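Long-range contacts in MCG133388, isoform CRA_f (Mus musculus, PDB 4ZPO), which probably mediates calcium-dependent cell adhesion and may help to set up specific neuronal connections, the chain here holding its first three extracellular cadherin (EC1-3) repeats: residues D29-L37 / L48-A56; G246-D254 / F264-A272. All coordinates share one frame; numbering follows the deposited sequence.

Contacts 1 and 2 lie in the first and the third cadherin repeat of the chain, on opposite sides of its centre, with about 73 Å between their nearest atoms. Each is a partly buried meeting of two sheets of a beta-sandwich: a strand bordering one sheet, 36-37 or 248-252, faces the hairpin turn that follows strand 46-48 or 264-266. Both hairpins bend through a glycine of positive phi. Contact 1, away from the calcium sites, is mainly leucine packing on side chains and backbone, without hydrogen bonds between its segments. Contact 2 sets two aromatic rings against a leucine methyl and a glycine CA, adds one backbone hydrogen bond, and runs at one end toward calcium-binding D239 and D295.

Contact 1 (D29-L37 / L48-A56); sequences DLLSRRLRL and LSLVSGALA
L35 and L48 form the close-packed heart of this contact, with CG of L35 3.6 Å from CD2 of L48. The two side chains cross at about a right angle, and both leucine forks spread from a CG that lies anti to the backbone N (chi1 -162° in L35, -167° in L48). That same CD2 methyl of L48 lies against the backbone N of R36, while CB of L48 is approached by CG of L37 at 4.0 Å. Beside this pair, L30 drives its CD2 methyl into the turn 49-53, 3.3 Å from O of L50 and 3.7 Å from CA of G53. L30, L35 and G53 are all buried; A20 and L25 touch L30 from the same repeat, and V79 and T81 of strand 74-81 touch L35. The topology is that of a cadherin repeat, a Greek-key beta-sandwich: strand 36-37 borders the sheet of strands 2-7, 86-95 and 74-81, whereas 46-48 and 54-57 are hairpin partners in the opposing sheet. Helix 29-32 leads toward strand 36-37 through a Schellman motif, with R34 at positive phi and L35 N bonded back to L30 O. Within the hairpin turn, OG of S49 accepts from N of V51 at 3.1 Å, an ST turn. L50 is exposed overall but lies broadly on 29-37: its CD2 is 3.6 Å from O of L35. Toward solvent the packing thins at its other methyl, CD1, which only brushes CD2 of the exposed L31 at 4.1 Å, again roughly perpendicular. On R36 the CB is directed away from the hairpin, and the guanidinium forms a salt bridge with E82.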
# COMPACT_ATOMS: atom_id res chain seq x y z
N ASP A 29 -43.56 22.21 43.34
CA ASP A 29 -42.17 22.37 43.76
C ASP A 29 -41.29 22.87 42.61
O ASP A 29 -40.33 23.61 42.83
CB ASP A 29 -41.61 21.05 44.30
CG ASP A 29 -42.24 20.65 45.61
OD1 ASP A 29 -42.88 21.50 46.26
OD2 ASP A 29 -42.08 19.47 46.00
N LEU A 30 -41.62 22.45 41.40
CA LEU A 30 -40.84 22.80 40.22
C LEU A 30 -40.91 24.30 39.93
O LEU A 30 -39.95 24.89 39.41
CB LEU A 30 -41.33 22.01 39.00
CG LEU A 30 -40.91 20.54 38.88
CD1 LEU A 30 -41.62 19.66 39.90
CD2 LEU A 30 -41.16 20.04 37.47
N LEU A 31 -42.04 24.92 40.25
CA LEU A 31 -42.22 26.35 40.04
C LEU A 31 -41.79 27.16 41.25
O LEU A 31 -41.06 28.14 41.12
CB LEU A 31 -43.68 26.66 39.69
CG LEU A 31 -44.13 26.38 38.26
CD1 LEU A 31 -45.63 26.57 38.12
CD2 LEU A 31 -43.37 27.27 37.29
N SER A 32 -42.25 26.75 42.43
CA SER A 32 -41.97 27.46 43.67
C SER A 32 -40.48 27.54 43.98
O SER A 32 -39.99 28.56 44.46
CB SER A 32 -42.71 26.80 44.84
OG SER A 32 -44.11 26.81 44.64
N ARG A 33 -39.76 26.47 43.69
CA ARG A 33 -38.32 26.43 43.94
C ARG A 33 -37.53 26.75 42.67
O ARG A 33 -36.30 26.70 42.67
CB ARG A 33 -37.91 25.07 44.49
CG ARG A 33 -38.59 24.71 45.81
CD ARG A 33 -37.90 23.54 46.49
NE ARG A 33 -36.52 23.86 46.84
CZ ARG A 33 -35.70 23.03 47.47
NH1 ARG A 33 -36.11 21.82 47.83
NH2 ARG A 33 -34.45 23.40 47.75
N ARG A 34 -38.25 27.09 41.61
CA ARG A 34 -37.65 27.53 40.35
C ARG A 34 -36.62 26.54 39.81
O ARG A 34 -35.42 26.81 39.84
CB ARG A 34 -37.01 28.90 40.52
CG ARG A 34 -38.00 30.05 40.58
CD ARG A 34 -37.33 31.34 41.00
NE ARG A 34 -38.08 32.52 40.58
CZ ARG A 34 -37.78 33.77 40.94
NH1 ARG A 34 -36.74 34.00 41.73
NH2 ARG A 34 -38.53 34.78 40.50
N LEU A 35 -37.09 25.40 39.31
CA LEU A 35 -36.21 24.41 38.71
C LEU A 35 -35.54 25.02 37.49
O LEU A 35 -36.18 25.72 36.70
CB LEU A 35 -37.00 23.15 38.33
CG LEU A 35 -36.17 21.89 38.09
CD1 LEU A 35 -35.23 21.63 39.25
CD2 LEU A 35 -37.09 20.69 37.86
N ARG A 36 -34.24 24.77 37.33
CA ARG A 36 -33.44 25.55 36.41
C ARG A 36 -32.09 24.90 36.10
O ARG A 36 -31.48 24.28 36.97
CB ARG A 36 -33.22 26.95 37.00
CG ARG A 36 -32.45 27.92 36.13
CD ARG A 36 -31.69 28.90 37.00
NE ARG A 36 -32.43 29.21 38.23
CZ ARG A 36 -31.93 29.87 39.26
NH1 ARG A 36 -30.67 30.31 39.23
NH2 ARG A 36 -32.68 30.10 40.33
N LEU A 37 -31.64 25.04 34.85
CA LEU A 37 -30.27 24.67 34.50
C LEU A 37 -29.33 25.81 34.88
O LEU A 37 -29.73 26.97 34.87
CB LEU A 37 -30.16 24.35 33.01
CG LEU A 37 -30.68 22.99 32.55
CD1 LEU A 37 -30.55 22.84 31.04
CD2 LEU A 37 -29.94 21.87 33.27
N LEU A 48 -34.34 21.32 30.60
CA LEU A 48 -35.02 20.88 31.80
C LEU A 48 -36.46 21.37 31.79
O LEU A 48 -36.72 22.57 31.82
CB LEU A 48 -34.28 21.37 33.05
CG LEU A 48 -34.68 20.75 34.39
CD1 LEU A 48 -34.65 19.24 34.31
CD2 LEU A 48 -33.76 21.25 35.48
N SER A 49 -37.40 20.43 31.74
CA SER A 49 -38.81 20.76 31.64
C SER A 49 -39.40 21.16 32.99
O SER A 49 -39.03 20.62 34.03
CB SER A 49 -39.60 19.58 31.06
OG SER A 49 -40.97 19.90 30.91
N LEU A 50 -40.32 22.13 32.97
CA LEU A 50 -41.03 22.53 34.17
C LEU A 50 -42.31 21.72 34.33
O LEU A 50 -42.97 21.78 35.36
CB LEU A 50 -41.36 24.03 34.13
CG LEU A 50 -40.20 25.00 34.33
CD1 LEU A 50 -40.70 26.44 34.26
CD2 LEU A 50 -39.49 24.74 35.65
N VAL A 51 -42.66 20.97 33.29
CA VAL A 51 -43.86 20.15 33.30
C VAL A 51 -43.57 18.74 33.80
O VAL A 51 -44.06 18.32 34.84
CB VAL A 51 -44.50 20.06 31.90
CG1 VAL A 51 -45.73 19.16 31.93
CG2 VAL A 51 -44.86 21.44 31.39
N SER A 52 -42.76 18.01 33.04
CA SER A 52 -42.41 16.63 33.38
C SER A 52 -41.26 16.58 34.39
O SER A 52 -41.11 15.60 35.11
CB SER A 52 -42.05 15.84 32.13
OG SER A 52 -40.95 16.43 31.46
N GLY A 53 -40.47 17.65 34.42
CA GLY A 53 -39.32 17.71 35.31
C GLY A 53 -38.19 16.83 34.80
O GLY A 53 -37.24 16.53 35.53
N ALA A 54 -38.29 16.41 33.55
CA ALA A 54 -37.32 15.50 32.96
C ALA A 54 -36.23 16.25 32.19
O ALA A 54 -36.49 17.27 31.55
CB ALA A 54 -38.02 14.51 32.04
N LEU A 55 -35.01 15.73 32.26
CA LEU A 55 -33.89 16.27 31.50
C LEU A 55 -33.83 15.61 30.13
O LEU A 55 -33.61 14.40 30.03
CB LEU A 55 -32.58 16.07 32.26
CG LEU A 55 -31.31 16.65 31.64
CD1 LEU A 55 -31.43 18.16 31.49
CD2 LEU A 55 -30.10 16.29 32.48
N ALA A 56 -34.03 16.40 29.08
CA ALA A 56 -34.08 15.85 27.73
C ALA A 56 -33.01 16.44 26.82
O ALA A 56 -32.43 17.48 27.13
CB ALA A 56 -35.46 16.07 27.12

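Contact 2 (G246-D254 / F264-A272); sequences GQLDYSFGD and FGLDPSSGA
The F252 ring receives the CD2 methyl of L266 almost squarely over its centre, 3.4 Å from the centroid and 6° off the ring normal, a CH-pi contact. A chi1 of 66°, with CG between the backbone N and the carbonyl carbon, directs the L266 fork to this position; the other methyl, CD1, lies against Y250, 3.7 Å from its CB. The Y250 ring carries a second, less centred CH-pi contact: CA of G271 sits over one face, displaced toward the rim, 3.9 Å from the centroid, and O of S269 lies at the ring edge. I289 packs on F252, and L235 on Y250. These residues lie at one border of the interface between the two sheets of a cadherin beta-sandwich, where strands 248-252 and 264-266 border different sheets and run nearly antiparallel, at 163°, with their axes 7.8 Å apart. Farther out, the turn after 264-266 comes up to strand 248-252, and N of Y250 donates to O of P268 at 2.9 Å, the bond nearly straight and directed at a lone pair in the carbonyl plane. P268 CA answers with a CA-H...O contact to O of Y250. The turn contains an Asx turn, OD1 of D267 taking the N-H of S269 from above the carboxylate plane at 3.1 Å. Beyond the ring, the Y250 hydroxyl is hydrogen-bonded to N of A237.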
# COMPACT_ATOMS: atom_id res chain seq x y z
N GLY A 246 18.57 -3.86 -21.20
CA GLY A 246 18.04 -4.71 -22.25
C GLY A 246 18.77 -4.58 -23.57
O GLY A 246 18.69 -5.47 -24.42
N GLN A 247 19.47 -3.47 -23.76
CA GLN A 247 20.24 -3.26 -24.98
C GLN A 247 21.57 -4.01 -24.91
O GLN A 247 22.16 -4.14 -23.84
CB GLN A 247 20.48 -1.77 -25.23
CG GLN A 247 19.23 -1.01 -25.65
CD GLN A 247 19.52 0.43 -26.01
OE1 GLN A 247 20.12 1.17 -25.23
NE2 GLN A 247 19.10 0.84 -27.20
N LEU A 248 22.04 -4.49 -26.06
CA LEU A 248 23.22 -5.34 -26.09
C LEU A 248 24.18 -5.01 -27.24
O LEU A 248 23.80 -4.36 -28.22
CB LEU A 248 22.81 -6.81 -26.16
CG LEU A 248 21.49 -7.13 -26.88
CD1 LEU A 248 21.60 -6.90 -28.38
CD2 LEU A 248 21.05 -8.55 -26.58
N ASP A 249 25.42 -5.46 -27.10
CA ASP A 249 26.44 -5.28 -28.12
C ASP A 249 27.02 -6.62 -28.55
O ASP A 249 27.31 -7.47 -27.72
CB ASP A 249 27.56 -4.37 -27.62
CG ASP A 249 27.10 -2.95 -27.37
OD1 ASP A 249 26.37 -2.40 -28.23
OD2 ASP A 249 27.46 -2.38 -26.32
N TYR A 250 27.19 -6.80 -29.86
CA TYR A 250 27.77 -8.03 -30.39
C TYR A 250 29.28 -7.90 -30.56
O TYR A 250 29.78 -6.82 -30.88
CB TYR A 250 27.13 -8.40 -31.73
CG TYR A 250 25.64 -8.69 -31.66
CD1 TYR A 250 25.18 -9.95 -31.29
CD2 TYR A 250 24.71 -7.71 -31.97
CE1 TYR A 250 23.82 -10.22 -31.23
CE2 TYR A 250 23.35 -7.97 -31.92
CZ TYR A 250 22.91 -9.23 -31.55
OH TYR A 250 21.57 -9.49 -31.49
N SER A 251 30.00 -9.00 -30.34
CA SER A 251 31.45 -9.03 -30.53
C SER A 251 31.96 -10.46 -30.57
O SER A 251 31.30 -11.38 -30.09
CB SER A 251 32.16 -8.26 -29.42
OG SER A 251 32.08 -8.95 -28.19
N PHE A 252 33.15 -10.65 -31.15
CA PHE A 252 33.81 -11.95 -31.14
C PHE A 252 34.24 -12.31 -29.72
O PHE A 252 34.27 -11.46 -28.84
CB PHE A 252 35.02 -11.97 -32.06
CG PHE A 252 34.69 -11.78 -33.51
CD1 PHE A 252 34.06 -12.78 -34.23
CD2 PHE A 252 35.03 -10.60 -34.17
CE1 PHE A 252 33.76 -12.61 -35.57
CE2 PHE A 252 34.74 -10.43 -35.51
CZ PHE A 252 34.10 -11.43 -36.21
N GLY A 253 34.59 -13.58 -29.51
CA GLY A 253 35.20 -14.00 -28.26
C GLY A 253 36.53 -13.29 -28.09
O GLY A 253 37.20 -12.99 -29.08
N ASP A 254 36.91 -13.02 -26.85
CA ASP A 254 38.12 -12.26 -26.56
C ASP A 254 39.38 -12.94 -27.08
O ASP A 254 40.39 -12.28 -27.33
CB ASP A 254 38.25 -12.01 -25.06
CG ASP A 254 37.33 -10.91 -24.57
OD1 ASP A 254 37.13 -9.93 -25.32
OD2 ASP A 254 36.80 -11.02 -23.45
N PHE A 264 36.24 -12.72 -41.23
CA PHE A 264 34.88 -12.30 -40.92
C PHE A 264 34.85 -11.00 -40.12
O PHE A 264 35.80 -10.68 -39.41
CB PHE A 264 34.15 -13.40 -40.16
CG PHE A 264 34.21 -14.75 -40.83
CD1 PHE A 264 33.27 -15.10 -41.79
CD2 PHE A 264 35.19 -15.66 -40.50
CE1 PHE A 264 33.32 -16.33 -42.41
CE2 PHE A 264 35.25 -16.90 -41.12
CZ PHE A 264 34.31 -17.23 -42.07
N GLY A 265 33.75 -10.27 -40.24
CA GLY A 265 33.57 -9.03 -39.51
C GLY A 265 32.11 -8.81 -39.16
O GLY A 265 31.26 -8.70 -40.05
N LEU A 266 31.81 -8.75 -37.87
CA LEU A 266 30.43 -8.58 -37.42
C LEU A 266 30.12 -7.12 -37.07
O LEU A 266 30.98 -6.39 -36.58
CB LEU A 266 30.15 -9.48 -36.21
CG LEU A 266 30.88 -9.22 -34.89
CD1 LEU A 266 30.08 -8.31 -33.97
CD2 LEU A 266 31.20 -10.53 -34.19
N ASP A 267 28.89 -6.71 -37.34
CA ASP A 267 28.41 -5.40 -36.93
C ASP A 267 27.90 -5.50 -35.49
O ASP A 267 26.93 -6.21 -35.23
CB ASP A 267 27.30 -4.91 -37.87
CG ASP A 267 26.96 -3.44 -37.67
OD1 ASP A 267 27.19 -2.90 -36.57
OD2 ASP A 267 26.45 -2.82 -38.63
N PRO A 268 28.57 -4.80 -34.57
CA PRO A 268 28.23 -4.84 -33.14
C PRO A 268 26.79 -4.45 -32.84
O PRO A 268 26.25 -4.83 -31.80
CB PRO A 268 29.20 -3.83 -32.52
CG PRO A 268 30.35 -3.78 -33.47
CD PRO A 268 29.74 -3.94 -34.83
N SER A 269 26.16 -3.70 -33.75
CA SER A 269 24.79 -3.26 -33.55
C SER A 269 23.78 -4.24 -34.14
O SER A 269 22.90 -4.74 -33.43
CB SER A 269 24.59 -1.87 -34.17
OG SER A 269 25.36 -0.89 -33.49
N SER A 270 23.90 -4.51 -35.44
CA SER A 270 22.92 -5.35 -36.14
C SER A 270 23.19 -6.84 -35.94
O SER A 270 22.28 -7.66 -36.06
CB SER A 270 22.91 -5.02 -37.63
OG SER A 270 24.15 -5.34 -38.24
N GLY A 271 24.43 -7.18 -35.62
CA GLY A 271 24.81 -8.57 -35.43
C GLY A 271 25.06 -9.28 -36.75
O GLY A 271 25.17 -10.51 -36.79
N ALA A 272 25.14 -8.51 -37.82
CA ALA A 272 25.36 -9.06 -39.15
C ALA A 272 26.82 -9.47 -39.34
O ALA A 272 27.73 -8.67 -39.14
CB ALA A 272 24.95 -8.06 -40.22